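Local coordinates for protein trypanothione-dependent glyoxalase I (Leishmania major, PDB 2C21) that is a dimeric, nickel-bound member of the glyoxalase/bleomycin resistance protein/dioxygenase superfamily, at residues Lys24-Arg29 with Tyr120-Leu125; Lys37-Val40 with Tyr45-Val48; Ser108-Phe113 with Glu127-Glu132. All coordinates share one frame; numbering follows the deposited sequence.

Contact 1: residues Lys24-Arg29 with Tyr120-Leu125; sequences KFYTER and YYIELL. With NI (nickel (II) ion), chain H.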
ATOM      1  N   LYS A  24      11.718  -7.399  12.541  1.00 39.98           N
ATOM      2  CA  LYS A  24      11.237  -8.073  13.755  1.00 39.90           C
ATOM      3  C   LYS A  24       9.747  -7.832  13.982  1.00 39.73           C
ATOM      4  O   LYS A  24       8.979  -8.761  14.275  1.00 39.75           O
ATOM      5  CB  LYS A  24      12.025  -7.602  14.983  1.00 40.24           C
ATOM      6  CG  LYS A  24      11.843  -8.497  16.214  1.00 41.80           C
ATOM      7  CD  LYS A  24      12.784  -8.103  17.338  1.00 43.73           C
ATOM      8  CE  LYS A  24      12.634  -9.032  18.527  1.00 45.66           C
ATOM      9  NZ  LYS A  24      11.299  -8.850  19.155  1.00 47.66           N
ATOM     10  N   PHE A  25       9.347  -6.572  13.855  1.00 39.30           N
ATOM     11  CA  PHE A  25       7.954  -6.193  13.975  1.00 38.61           C
ATOM     12  C   PHE A  25       7.051  -6.901  12.940  1.00 38.34           C
ATOM     13  O   PHE A  25       6.084  -7.558  13.306  1.00 38.46           O
ATOM     14  CB  PHE A  25       7.819  -4.675  13.835  1.00 38.59           C
ATOM     15  CG  PHE A  25       6.408  -4.194  13.936  1.00 37.60           C
ATOM     16  CD1 PHE A  25       5.818  -3.994  15.178  1.00 36.42           C
ATOM     17  CD2 PHE A  25       5.661  -3.971  12.791  1.00 37.31           C
ATOM     18  CE1 PHE A  25       4.518  -3.565  15.277  1.00 35.28           C
ATOM     19  CE2 PHE A  25       4.353  -3.548  12.874  1.00 37.69           C
ATOM     20  CZ  PHE A  25       3.770  -3.346  14.119  1.00 35.46           C
ATOM     21  N   TYR A  26       7.361  -6.770  11.653  1.00 38.17           N
ATOM     22  CA  TYR A  26       6.459  -7.281  10.615  1.00 38.30           C
ATOM     23  C   TYR A  26       6.417  -8.808  10.577  1.00 38.45           C
ATOM     24  O   TYR A  26       5.386  -9.386  10.233  1.00 39.18           O
ATOM     25  CB  TYR A  26       6.767  -6.665   9.225  1.00 38.32           C
ATOM     26  CG  TYR A  26       6.333  -5.215   9.131  1.00 38.65           C
ATOM     27  CD1 TYR A  26       4.990  -4.882   9.002  1.00 40.61           C
ATOM     28  CD2 TYR A  26       7.259  -4.179   9.210  1.00 38.93           C
ATOM     29  CE1 TYR A  26       4.573  -3.539   8.956  1.00 40.11           C
ATOM     30  CE2 TYR A  26       6.864  -2.854   9.148  1.00 39.35           C
ATOM     31  CZ  TYR A  26       5.525  -2.529   9.019  1.00 39.89           C
ATOM     32  OH  TYR A  26       5.135  -1.198   8.973  1.00 38.53           O
ATOM     33  N   THR A  27       7.510  -9.461  10.954  1.00 38.40           N
ATOM     34  CA  THR A  27       7.523 -10.926  11.044  1.00 38.46           C
ATOM     35  C   THR A  27       6.922 -11.434  12.360  1.00 38.27           C
ATOM     36  O   THR A  27       5.917 -12.144  12.349  1.00 37.77           O
ATOM     37  CB  THR A  27       8.952 -11.494  10.819  1.00 38.51           C
ATOM     38  OG1 THR A  27       9.848 -10.980  11.810  1.00 38.07           O
ATOM     39  CG2 THR A  27       9.458 -11.090   9.450  1.00 39.20           C
ATOM     40  N   GLU A  28       7.524 -11.061  13.485  1.00 38.56           N
ATOM     41  CA  GLU A  28       7.116 -11.610  14.783  1.00 38.66           C
ATOM     42  C   GLU A  28       5.775 -11.058  15.270  1.00 38.49           C
ATOM     43  O   GLU A  28       4.966 -11.806  15.820  1.00 37.93           O
ATOM     44  CB  GLU A  28       8.193 -11.392  15.855  1.00 38.97           C
ATOM     45  CG  GLU A  28       9.545 -12.037  15.521  1.00 39.92           C
ATOM     46  CD  GLU A  28      10.568 -11.834  16.623  1.00 41.66           C
ATOM     47  OE1 GLU A  28      10.228 -11.187  17.640  1.00 43.34           O
ATOM     48  OE2 GLU A  28      11.720 -12.318  16.470  1.00 43.00           O
ATOM     49  N   ARG A  29       5.532  -9.765  15.073  1.00 38.21           N
ATOM     50  CA  ARG A  29       4.264  -9.173  15.526  1.00 38.58           C
ATOM     51  C   ARG A  29       3.126  -9.357  14.516  1.00 38.30           C
ATOM     52  O   ARG A  29       1.988  -9.551  14.918  1.00 38.55           O
ATOM     53  CB  ARG A  29       4.422  -7.690  15.908  1.00 38.46           C
ATOM     54  CG  ARG A  29       5.541  -7.395  16.924  1.00 39.33           C
ATOM     55  CD  ARG A  29       5.137  -7.620  18.401  1.00 40.41           C
ATOM     56  NE  ARG A  29       4.671  -8.981  18.685  1.00 41.43           N
ATOM     57  CZ  ARG A  29       5.446 -10.029  18.980  1.00 41.46           C
ATOM     58  NH1 ARG A  29       6.768  -9.924  19.035  1.00 42.61           N
ATOM     59  NH2 ARG A  29       4.886 -11.206  19.213  1.00 41.72           N
ATOM     60  N   TYR A 120       4.740   4.575  11.405  1.00 37.93           N
ATOM     61  CA  TYR A 120       3.704   4.344  10.405  1.00 37.55           C
ATOM     62  C   TYR A 120       2.513   3.657  11.077  1.00 38.08           C
ATOM     63  O   TYR A 120       2.683   2.835  12.007  1.00 37.24           O
ATOM     64  CB  TYR A 120       4.204   3.449   9.261  1.00 37.12           C
ATOM     65  CG  TYR A 120       5.307   4.048   8.412  1.00 35.82           C
ATOM     66  CD1 TYR A 120       5.019   4.946   7.389  1.00 35.23           C
ATOM     67  CD2 TYR A 120       6.635   3.700   8.628  1.00 34.56           C
ATOM     68  CE1 TYR A 120       6.039   5.509   6.604  1.00 35.64           C
ATOM     69  CE2 TYR A 120       7.665   4.242   7.849  1.00 34.39           C
ATOM     70  CZ  TYR A 120       7.363   5.150   6.839  1.00 34.26           C
ATOM     71  OH  TYR A 120       8.379   5.686   6.074  1.00 34.50           O
ATOM     72  N   TYR A 121       1.320   3.972  10.580  1.00 38.15           N
ATOM     73  CA  TYR A 121       0.096   3.356  11.074  1.00 38.53           C
ATOM     74  C   TYR A 121      -0.299   2.104  10.309  1.00 38.53           C
ATOM     75  O   TYR A 121      -0.163   2.022   9.087  1.00 38.79           O
ATOM     76  CB  TYR A 121      -1.052   4.363  11.026  1.00 39.40           C
ATOM     77  CG  TYR A 121      -0.895   5.451  12.042  1.00 40.07           C
ATOM     78  CD1 TYR A 121      -0.452   6.711  11.679  1.00 43.06           C
ATOM     79  CD2 TYR A 121      -1.170   5.216  13.381  1.00 42.07           C
ATOM     80  CE1 TYR A 121      -0.315   7.728  12.641  1.00 44.08           C
ATOM     81  CE2 TYR A 121      -1.027   6.210  14.339  1.00 42.43           C
ATOM     82  CZ  TYR A 121      -0.599   7.455  13.969  1.00 43.49           C
ATOM     83  OH  TYR A 121      -0.459   8.431  14.935  1.00 44.28           O
ATOM     84  N   ILE A 122      -0.765   1.109  11.056  1.00 38.63           N
ATOM     85  CA  ILE A 122      -1.304  -0.101  10.464  0.67 38.70           C
ATOM     86  C   ILE A 122      -2.722  -0.311  11.002  1.00 38.57           C
ATOM     87  O   ILE A 122      -2.953  -0.273  12.219  1.00 38.92           O
ATOM     88  CB  ILE A 122      -0.416  -1.304  10.793  0.67 38.85           C
ATOM     89  CG1 ILE A 122       0.917  -1.190  10.050  0.67 38.87           C
ATOM     90  CG2 ILE A 122      -1.113  -2.628  10.442  0.67 39.55           C
ATOM     91  CD1 ILE A 122       2.072  -1.663  10.845  0.67 38.70           C
ATOM     92  N   GLU A 123      -3.663  -0.526  10.089  1.00 37.93           N
ATOM     93  CA  GLU A 123      -5.042  -0.805  10.438  1.00 38.06           C
ATOM     94  C   GLU A 123      -5.261  -2.308  10.453  1.00 37.82           C
ATOM     95  O   GLU A 123      -5.032  -2.976   9.453  1.00 37.73           O
ATOM     96  CB  GLU A 123      -5.992  -0.158   9.421  1.00 38.04           C
ATOM     97  CG  GLU A 123      -7.467  -0.205   9.823  1.00 39.49           C
ATOM     98  CD  GLU A 123      -8.352   0.506   8.815  1.00 40.79           C
ATOM     99  OE1 GLU A 123      -8.118   0.370   7.611  1.00 42.40           O
ATOM    100  OE2 GLU A 123      -9.284   1.202   9.231  1.00 44.42           O
ATOM    101  N   LEU A 124      -5.693  -2.827  11.601  1.00 37.58           N
ATOM    102  CA  LEU A 124      -6.044  -4.218  11.753  1.00 37.44           C
ATOM    103  C   LEU A 124      -7.549  -4.346  11.652  1.00 37.21           C
ATOM    104  O   LEU A 124      -8.285  -3.685  12.389  1.00 36.83           O
ATOM    105  CB  LEU A 124      -5.570  -4.730  13.111  1.00 37.46           C
ATOM    106  CG  LEU A 124      -4.064  -4.593  13.352  1.00 37.97           C
ATOM    107  CD1 LEU A 124      -3.734  -4.980  14.793  1.00 39.11           C
ATOM    108  CD2 LEU A 124      -3.304  -5.457  12.361  1.00 37.37           C
ATOM    109  N   LEU A 125      -8.000  -5.193  10.739  1.00 37.15           N
ATOM    110  CA  LEU A 125      -9.417  -5.373  10.478  1.00 37.24           C
ATOM    111  C   LEU A 125      -9.820  -6.829  10.579  1.00 37.80           C
ATOM    112  O   LEU A 125      -9.120  -7.709  10.091  1.00 38.04           O
ATOM    113  CB  LEU A 125      -9.763  -4.890   9.077  1.00 37.47           C
ATOM    114  CG  LEU A 125      -9.574  -3.399   8.797  1.00 37.84           C
ATOM    115  CD1 LEU A 125      -9.887  -3.145   7.333  1.00 38.92           C
ATOM    116  CD2 LEU A 125     -10.462  -2.555   9.694  1.00 38.60           C
TER
HETATM  117 NI    NI H1143      -8.224   1.693   5.806  0.50 36.35          NI
HETATM  118  O   HOH W   1     -10.124   1.428   6.069  1.00 40.82           O
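Y26 and I122 mark the nearest approach of the two backbones, with CA atoms 10.6 Å apart, so segment 24-29 of helix 19-29 meets strand 121-126 through side chains alone. One methyl does the touching on the strand side. In the conformer described, CD1 of I122 lies 3.6 Å from CE2 of F25, near the plane of that ring and at its edge. The same CD1 is 3.6 Å from OH and 3.7 Å from CE1 of Y26 and approaches that ring obliquely. These distances hold for that conformer; the second may differ. The two rings also meet within the helix: CD2 of F25 sits 3.7 Å above the centre of the Y26 ring. F25 holds its CG anti to the backbone N (chi1 180°), which sends its ring out from the helix towards I122. I122 points to the helix; E123, next in the strand, points the other way, to the nickel. OE1 of E123 binds the metal at 2.2 Å, and a water oxygen binds the nickel at 1.9 Å. H80 of this chain and H11 and E62 of the second subunit complete the site. No hydrogen bond joins the segments. Helix 19-29 packs through F25 and Y26 on the sheet that also holds strand 78-85 with H80. The contact is apolar and buried, and its one polar tip, the Y26 hydroxyl, is hydrogen-bonded to D116.

Contact 2: residues Lys37-Val40 with Tyr45-Val48; sequences KWDV and YTLV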
ATOM      1  N   LYS A  37      15.750  -9.763  -0.283  1.00 37.74           N
ATOM      2  CA  LYS A  37      16.423  -8.485  -0.072  1.00 37.79           C
ATOM      3  C   LYS A  37      17.198  -8.047  -1.320  1.00 38.28           C
ATOM      4  O   LYS A  37      17.555  -8.886  -2.185  1.00 37.74           O
ATOM      5  CB  LYS A  37      17.370  -8.571   1.124  1.00 38.41           C
ATOM      6  CG  LYS A  37      16.711  -9.055   2.412  1.00 40.26           C
ATOM      7  CD  LYS A  37      17.682  -9.003   3.593  1.00 42.86           C
ATOM      8  CE  LYS A  37      17.031  -9.490   4.884  1.00 44.61           C
ATOM      9  NZ  LYS A  37      17.968  -9.494   6.050  1.00 44.37           N
ATOM     10  N   TRP A  38      17.448  -6.736  -1.411  1.00 37.72           N
ATOM     11  CA  TRP A  38      18.192  -6.144  -2.520  1.00 38.08           C
ATOM     12  C   TRP A  38      19.107  -5.093  -1.921  1.00 37.10           C
ATOM     13  O   TRP A  38      18.627  -4.040  -1.543  1.00 37.72           O
ATOM     14  CB  TRP A  38      17.202  -5.504  -3.523  1.00 38.66           C
ATOM     15  CG  TRP A  38      17.797  -4.711  -4.670  1.00 39.01           C
ATOM     16  CD1 TRP A  38      18.018  -3.355  -4.711  1.00 40.70           C
ATOM     17  CD2 TRP A  38      18.189  -5.211  -5.954  1.00 39.08           C
ATOM     18  NE1 TRP A  38      18.532  -2.991  -5.926  1.00 40.55           N
ATOM     19  CE2 TRP A  38      18.660  -4.108  -6.707  1.00 39.80           C
ATOM     20  CE3 TRP A  38      18.202  -6.482  -6.532  1.00 39.44           C
ATOM     21  CZ2 TRP A  38      19.111  -4.232  -8.014  1.00 40.16           C
ATOM     22  CZ3 TRP A  38      18.651  -6.609  -7.831  1.00 40.59           C
ATOM     23  CH2 TRP A  38      19.109  -5.487  -8.559  1.00 39.68           C
ATOM     24  N   ASP A  39      20.413  -5.363  -1.872  1.00 35.65           N
ATOM     25  CA  ASP A  39      21.366  -4.493  -1.179  1.00 35.29           C
ATOM     26  C   ASP A  39      22.322  -3.847  -2.195  1.00 35.19           C
ATOM     27  O   ASP A  39      22.903  -4.537  -3.018  1.00 33.72           O
ATOM     28  CB  ASP A  39      22.119  -5.300  -0.099  1.00 35.52           C
ATOM     29  CG  ASP A  39      23.058  -4.446   0.755  1.00 35.36           C
ATOM     30  OD1 ASP A  39      22.739  -3.280   1.040  1.00 36.91           O
ATOM     31  OD2 ASP A  39      24.137  -4.956   1.148  1.00 38.89           O
ATOM     32  N   VAL A  40      22.433  -2.517  -2.159  1.00 34.67           N
ATOM     33  CA  VAL A  40      23.293  -1.779  -3.089  1.00 35.52           C
ATOM     34  C   VAL A  40      24.268  -0.870  -2.322  1.00 35.51           C
ATOM     35  O   VAL A  40      24.039   0.326  -2.199  1.00 35.14           O
ATOM     36  CB  VAL A  40      22.461  -0.969  -4.093  1.00 35.20           C
ATOM     37  CG1 VAL A  40      23.336  -0.398  -5.208  1.00 35.75           C
ATOM     38  CG2 VAL A  40      21.356  -1.846  -4.683  1.00 36.44           C
ATOM     39  N   TYR A  45      21.863   1.943  -0.096  1.00 37.22           N
ATOM     40  CA  TYR A  45      20.511   1.541   0.295  1.00 37.35           C
ATOM     41  C   TYR A  45      20.301   0.029   0.224  1.00 36.94           C
ATOM     42  O   TYR A  45      21.034  -0.682  -0.458  1.00 36.22           O
ATOM     43  CB  TYR A  45      19.432   2.287  -0.518  1.00 37.78           C
ATOM     44  CG  TYR A  45      19.276   1.806  -1.944  1.00 38.04           C
ATOM     45  CD1 TYR A  45      18.362   0.826  -2.272  1.00 38.43           C
ATOM     46  CD2 TYR A  45      20.045   2.346  -2.970  1.00 40.67           C
ATOM     47  CE1 TYR A  45      18.238   0.365  -3.581  1.00 39.65           C
ATOM     48  CE2 TYR A  45      19.908   1.908  -4.271  1.00 39.95           C
ATOM     49  CZ  TYR A  45      19.003   0.921  -4.567  1.00 39.89           C
ATOM     50  OH  TYR A  45      18.879   0.479  -5.870  1.00 42.84           O
ATOM     51  N   THR A  46      19.275  -0.416   0.943  1.00 37.18           N
ATOM     52  CA  THR A  46      18.850  -1.803   0.992  1.00 36.97           C
ATOM     53  C   THR A  46      17.340  -1.822   0.902  1.00 37.34           C
ATOM     54  O   THR A  46      16.670  -1.033   1.583  1.00 36.65           O
ATOM     55  CB  THR A  46      19.263  -2.465   2.317  1.00 37.19           C
ATOM     56  OG1 THR A  46      20.667  -2.256   2.537  1.00 37.22           O
ATOM     57  CG2 THR A  46      18.988  -3.973   2.294  1.00 37.78           C
ATOM     58  N   LEU A  47      16.811  -2.727   0.070  1.00 37.47           N
ATOM     59  CA  LEU A  47      15.372  -3.004   0.029  1.00 37.47           C
ATOM     60  C   LEU A  47      15.061  -4.393   0.607  1.00 37.74           C
ATOM     61  O   LEU A  47      15.815  -5.369   0.390  1.00 37.54           O
ATOM     62  CB  LEU A  47      14.855  -2.947  -1.408  1.00 37.03           C
ATOM     63  CG  LEU A  47      15.263  -1.792  -2.309  1.00 36.75           C
ATOM     64  CD1 LEU A  47      14.684  -2.051  -3.701  1.00 38.18           C
ATOM     65  CD2 LEU A  47      14.795  -0.440  -1.783  1.00 38.25           C
ATOM     66  N   VAL A  48      13.955  -4.479   1.329  1.00 37.69           N
ATOM     67  CA  VAL A  48      13.437  -5.764   1.845  1.00 37.97           C
ATOM     68  C   VAL A  48      11.967  -5.867   1.533  1.00 37.64           C
ATOM     69  O   VAL A  48      11.192  -4.949   1.820  1.00 38.02           O
ATOM     70  CB  VAL A  48      13.603  -5.923   3.367  1.00 38.17           C
ATOM     71  CG1 VAL A  48      13.068  -7.290   3.824  1.00 37.58           C
ATOM     72  CG2 VAL A  48      15.063  -5.746   3.766  1.00 38.65           C
TER
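D39 and T46 face each other as a non-hydrogen-bonded antiparallel pair and are joined through their side chains. OG1 of T46 donates to OD1 of D39 at 2.8 Å and comes from above the carboxylate plane. OD1 also takes a hydrogen bond from Y67, so two hydroxyl groups grip one oxygen. On the other face of the sheet, V40 lies alongside Y45. CB of V40 stands over one face of the Y45 ring, 4.1 Å from its centroid, in a CH-pi contact, while CG2 of V40 comes close to CZ. Y45 turns its CG between the backbone N and the carbonyl carbon (chi1 75°), which carries the ring over towards V40 and W38. The W38 and Y45 rings meet rim to rim. NE1 of W38 makes a weak hydrogen bond of 3.5 Å to OH of Y45. CD1 of L47 packs 3.7 Å from CD1 of W38. The backbone ladder fixes this register: W38 N bonds to L47 O and L47 N to W38 O, both at 2.8 Å. V40 N adds one of 2.9 Å to Y45 O, and the return bond from Y45 N is weak. K37 N is hydrogen-bonded to OE1 of Q141, in helix 127-141 of the second subunit. The segments belong to the hairpin of strands 33-40 and 45-51. Within this chain 33-40 is the edge strand, and 45-51 lies between it and 60-66. L47 packs on E62, a nickel ligand of strand 60-66, and L19 of helix 19-29 packs on T46 and V48.

Contact 3: residues Ser108-Phe113 with Glu127-Glu132; sequences SGFMAF and EKTMME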
ATOM      1  N   SER A 108     -15.949  -3.544  19.617  1.00 43.53           N
ATOM      2  CA  SER A 108     -16.587  -4.644  18.884  1.00 43.20           C
ATOM      3  C   SER A 108     -15.604  -5.717  18.403  1.00 42.81           C
ATOM      4  O   SER A 108     -15.986  -6.882  18.263  1.00 42.60           O
ATOM      5  CB  SER A 108     -17.406  -4.101  17.702  1.00 43.20           C
ATOM      6  OG  SER A 108     -16.595  -3.776  16.590  1.00 43.24           O
ATOM      7  N   GLY A 109     -14.351  -5.321  18.162  1.00 42.32           N
ATOM      8  CA  GLY A 109     -13.322  -6.218  17.624  1.00 41.88           C
ATOM      9  C   GLY A 109     -13.181  -6.122  16.113  1.00 41.70           C
ATOM     10  O   GLY A 109     -12.492  -6.937  15.501  1.00 42.17           O
ATOM     11  N   PHE A 110     -13.817  -5.124  15.504  1.00 40.93           N
ATOM     12  CA  PHE A 110     -13.774  -4.955  14.051  1.00 40.67           C
ATOM     13  C   PHE A 110     -12.464  -4.312  13.582  1.00 40.19           C
ATOM     14  O   PHE A 110     -11.911  -4.683  12.538  1.00 39.79           O
ATOM     15  CB  PHE A 110     -14.971  -4.112  13.575  1.00 40.70           C
ATOM     16  CG  PHE A 110     -14.879  -3.682  12.137  1.00 41.05           C
ATOM     17  CD1 PHE A 110     -14.924  -4.622  11.115  1.00 41.16           C
ATOM     18  CD2 PHE A 110     -14.716  -2.342  11.801  1.00 42.21           C
ATOM     19  CE1 PHE A 110     -14.823  -4.233   9.786  1.00 41.31           C
ATOM     20  CE2 PHE A 110     -14.620  -1.944  10.469  1.00 40.83           C
ATOM     21  CZ  PHE A 110     -14.673  -2.890   9.463  1.00 40.91           C
ATOM     22  N   MET A 111     -11.967  -3.357  14.362  1.00 40.04           N
ATOM     23  CA  MET A 111     -10.914  -2.453  13.898  1.00 39.88           C
ATOM     24  C   MET A 111      -9.985  -2.007  15.022  1.00 39.00           C
ATOM     25  O   MET A 111     -10.413  -1.777  16.147  1.00 38.43           O
ATOM     26  CB  MET A 111     -11.573  -1.234  13.254  1.00 40.62           C
ATOM     27  CG  MET A 111     -10.702   0.007  13.099  1.00 43.64           C
ATOM     28  SD  MET A 111     -11.594   1.367  12.290  1.00 49.40           S
ATOM     29  CE  MET A 111     -13.217   1.256  13.034  1.00 48.25           C
ATOM     30  N   ALA A 112      -8.699  -1.879  14.699  1.00 38.40           N
ATOM     31  CA  ALA A 112      -7.735  -1.269  15.604  1.00 37.88           C
ATOM     32  C   ALA A 112      -6.653  -0.611  14.789  1.00 37.78           C
ATOM     33  O   ALA A 112      -6.480  -0.923  13.610  1.00 37.09           O
ATOM     34  CB  ALA A 112      -7.137  -2.304  16.551  1.00 38.25           C
ATOM     35  N   PHE A 113      -5.954   0.326  15.413  1.00 37.72           N
ATOM     36  CA  PHE A 113      -4.786   0.938  14.805  1.00 37.76           C
ATOM     37  C   PHE A 113      -3.599   0.747  15.725  1.00 37.44           C
ATOM     38  O   PHE A 113      -3.678   1.050  16.914  1.00 36.87           O
ATOM     39  CB  PHE A 113      -5.010   2.430  14.551  1.00 37.93           C
ATOM     40  CG  PHE A 113      -5.671   2.727  13.244  1.00 38.78           C
ATOM     41  CD1 PHE A 113      -7.047   2.884  13.166  1.00 40.41           C
ATOM     42  CD2 PHE A 113      -4.913   2.852  12.079  1.00 41.59           C
ATOM     43  CE1 PHE A 113      -7.661   3.158  11.950  1.00 40.76           C
ATOM     44  CE2 PHE A 113      -5.527   3.136  10.849  1.00 41.36           C
ATOM     45  CZ  PHE A 113      -6.901   3.285  10.791  1.00 40.01           C
ATOM     46  N   GLU A 127     -11.316  -9.523   8.952  1.00 38.14           N
ATOM     47  CA  GLU A 127     -11.452  -9.598   7.499  1.00 38.05           C
ATOM     48  C   GLU A 127     -12.823 -10.081   7.094  1.00 38.44           C
ATOM     49  O   GLU A 127     -13.372  -9.590   6.103  1.00 37.81           O
ATOM     50  CB  GLU A 127     -10.389 -10.496   6.873  1.00 37.85           C
ATOM     51  CG  GLU A 127     -10.548 -10.653   5.370  1.00 36.71           C
ATOM     52  CD  GLU A 127      -9.389 -11.395   4.708  1.00 37.00           C
ATOM     53  OE1 GLU A 127      -8.406 -11.764   5.395  1.00 36.67           O
ATOM     54  OE2 GLU A 127      -9.467 -11.609   3.481  1.00 36.00           O
ATOM     55  N   LYS A 128     -13.364 -11.037   7.857  1.00 38.71           N
ATOM     56  CA  LYS A 128     -14.688 -11.575   7.599  1.00 39.51           C
ATOM     57  C   LYS A 128     -15.689 -10.421   7.519  1.00 39.46           C
ATOM     58  O   LYS A 128     -16.320 -10.201   6.472  1.00 39.60           O
ATOM     59  CB  LYS A 128     -15.078 -12.585   8.694  1.00 39.56           C
ATOM     60  CG  LYS A 128     -16.333 -13.396   8.431  1.00 41.70           C
ATOM     61  CD  LYS A 128     -16.592 -14.367   9.589  1.00 42.75           C
ATOM     62  CE  LYS A 128     -17.922 -15.107   9.451  1.00 44.96           C
ATOM     63  NZ  LYS A 128     -19.102 -14.189   9.540  1.00 46.91           N
ATOM     64  N   THR A 129     -15.788  -9.664   8.613  1.00 39.26           N
ATOM     65  CA  THR A 129     -16.735  -8.560   8.728  1.00 38.75           C
ATOM     66  C   THR A 129     -16.487  -7.520   7.635  1.00 38.66           C
ATOM     67  O   THR A 129     -17.417  -7.054   6.991  1.00 38.55           O
ATOM     68  CB  THR A 129     -16.643  -7.891  10.127  1.00 38.55           C
ATOM     69  OG1 THR A 129     -16.770  -8.884  11.150  1.00 38.56           O
ATOM     70  CG2 THR A 129     -17.734  -6.852  10.308  1.00 38.32           C
ATOM     71  N   MET A 130     -15.225  -7.179   7.409  1.00 38.78           N
ATOM     72  CA  MET A 130     -14.874  -6.203   6.370  1.00 38.54           C
ATOM     73  C   MET A 130     -15.398  -6.614   4.989  1.00 38.37           C
ATOM     74  O   MET A 130     -15.916  -5.780   4.245  1.00 37.63           O
ATOM     75  CB  MET A 130     -13.358  -5.990   6.322  1.00 38.49           C
ATOM     76  CG  MET A 130     -12.891  -4.971   5.285  1.00 38.98           C
ATOM     77  SD  MET A 130     -13.429  -3.290   5.615  1.00 39.76           S
ATOM     78  CE  MET A 130     -12.284  -2.359   4.579  1.00 41.03           C
ATOM     79  N   MET A 131     -15.265  -7.896   4.654  1.00 37.94           N
ATOM     80  CA  MET A 131     -15.658  -8.374   3.329  1.00 38.46           C
ATOM     81  C   MET A 131     -17.183  -8.496   3.173  1.00 38.44           C
ATOM     82  O   MET A 131     -17.727  -8.250   2.086  1.00 38.44           O
ATOM     83  CB  MET A 131     -14.973  -9.720   3.019  1.00 38.99           C
ATOM     84  CG  MET A 131     -13.446  -9.658   2.850  1.00 39.27           C
ATOM     85  SD  MET A 131     -12.858  -8.352   1.753  1.00 42.53           S
ATOM     86  CE  MET A 131     -12.176  -7.211   2.938  1.00 42.27           C
ATOM     87  N   GLU A 132     -17.865  -8.877   4.252  1.00 38.00           N
ATOM     88  CA  GLU A 132     -19.327  -8.884   4.260  1.00 38.01           C
ATOM     89  C   GLU A 132     -19.838  -7.474   3.954  1.00 38.03           C
ATOM     90  O   GLU A 132     -20.706  -7.292   3.096  1.00 37.50           O
ATOM     91  CB  GLU A 132     -19.879  -9.345   5.620  1.00 38.02           C
ATOM     92  CG  GLU A 132     -19.688 -10.817   5.927  1.00 37.88           C
ATOM     93  CD  GLU A 132     -20.218 -11.217   7.300  0.50 36.56           C
ATOM     94  OE1 GLU A 132     -20.923 -10.405   7.947  0.50 35.83           O
ATOM     95  OE2 GLU A 132     -19.914 -12.349   7.734  0.50 34.79           O
TER
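F110, just before strand 111-113, meets T129 and M130 in the first turn of helix 127-141. Their contact is mainly apolar. CG2 of T129 lies 3.7 Å from CD1 of F110 and reaches the ring obliquely. F110 has its CG anti to the backbone N (chi1 170°), and this swings the ring across to the helix. The sulfur of M130 gives a Met-aromatic contact. SD lies 5.3 Å from the ring centroid and 78° off its normal, so it sits at the edge, with CZ of F110 4.1 Å from SD. M130 bends at chi2 (66°), which sets the sulfur at the edge of the ring, by CZ. The backbone of the helix joins in too: M130 N lies 3.8 Å from CE1 of F110, in the plane of the ring and at its edge.

No polar bond joins the two segments; the polar partners lie within each or outside both. OG of S108 accepts from F110 N at 3.3 Å, an ST turn. D106 also holds this loop, through a hydrogen bond from G109 N to its OD1 and weak bonds with S108 OG and F110 N. On the helix, NZ of K128 and OE2 of E132 form a salt bridge of 2.7 Å, met nearly along the C-O axis of the carboxylate. This pair lies one helical turn apart. Backbone hydrogen bonds also link F110 with N126, the residue just before the helix.

E127 makes a salt bridge to R8 of the second subunit, and M130 also packs on R36 of that subunit. The side chain of M130 comes within about 6 Å of a nickel ion. The arrangement joins the loop before strand 111-115 to the helix that follows the last strand of its sheet. Each sheet and its helix follow the beta-alpha-beta-beta-beta order of the glyoxalase superfamily.

Contacts 1 and 3 share one sheet, because strands 111-115 and 121-126 are neighbours in it. They touch directly: L124 N lies 2.9 Å from A112 O, probably a hydrogen bond, and CD1 of L125 packs 3.7 Å from CE of M130. F113 of segment 108-113 packs on E123 of segment 120-125, with CZ of F113 3.5 Å from OE2 of E123. Contact 2 belongs to the other sheet. Its centre is 20 Å from that of contact 1, with nearest atoms about 8 Å apart. It lies 34 Å, centre to centre, from contact 3, on the opposite side of the chain's centre. All three contacts touch the second subunit, whose H11 and E62 complete the nickel site of E123 and H80.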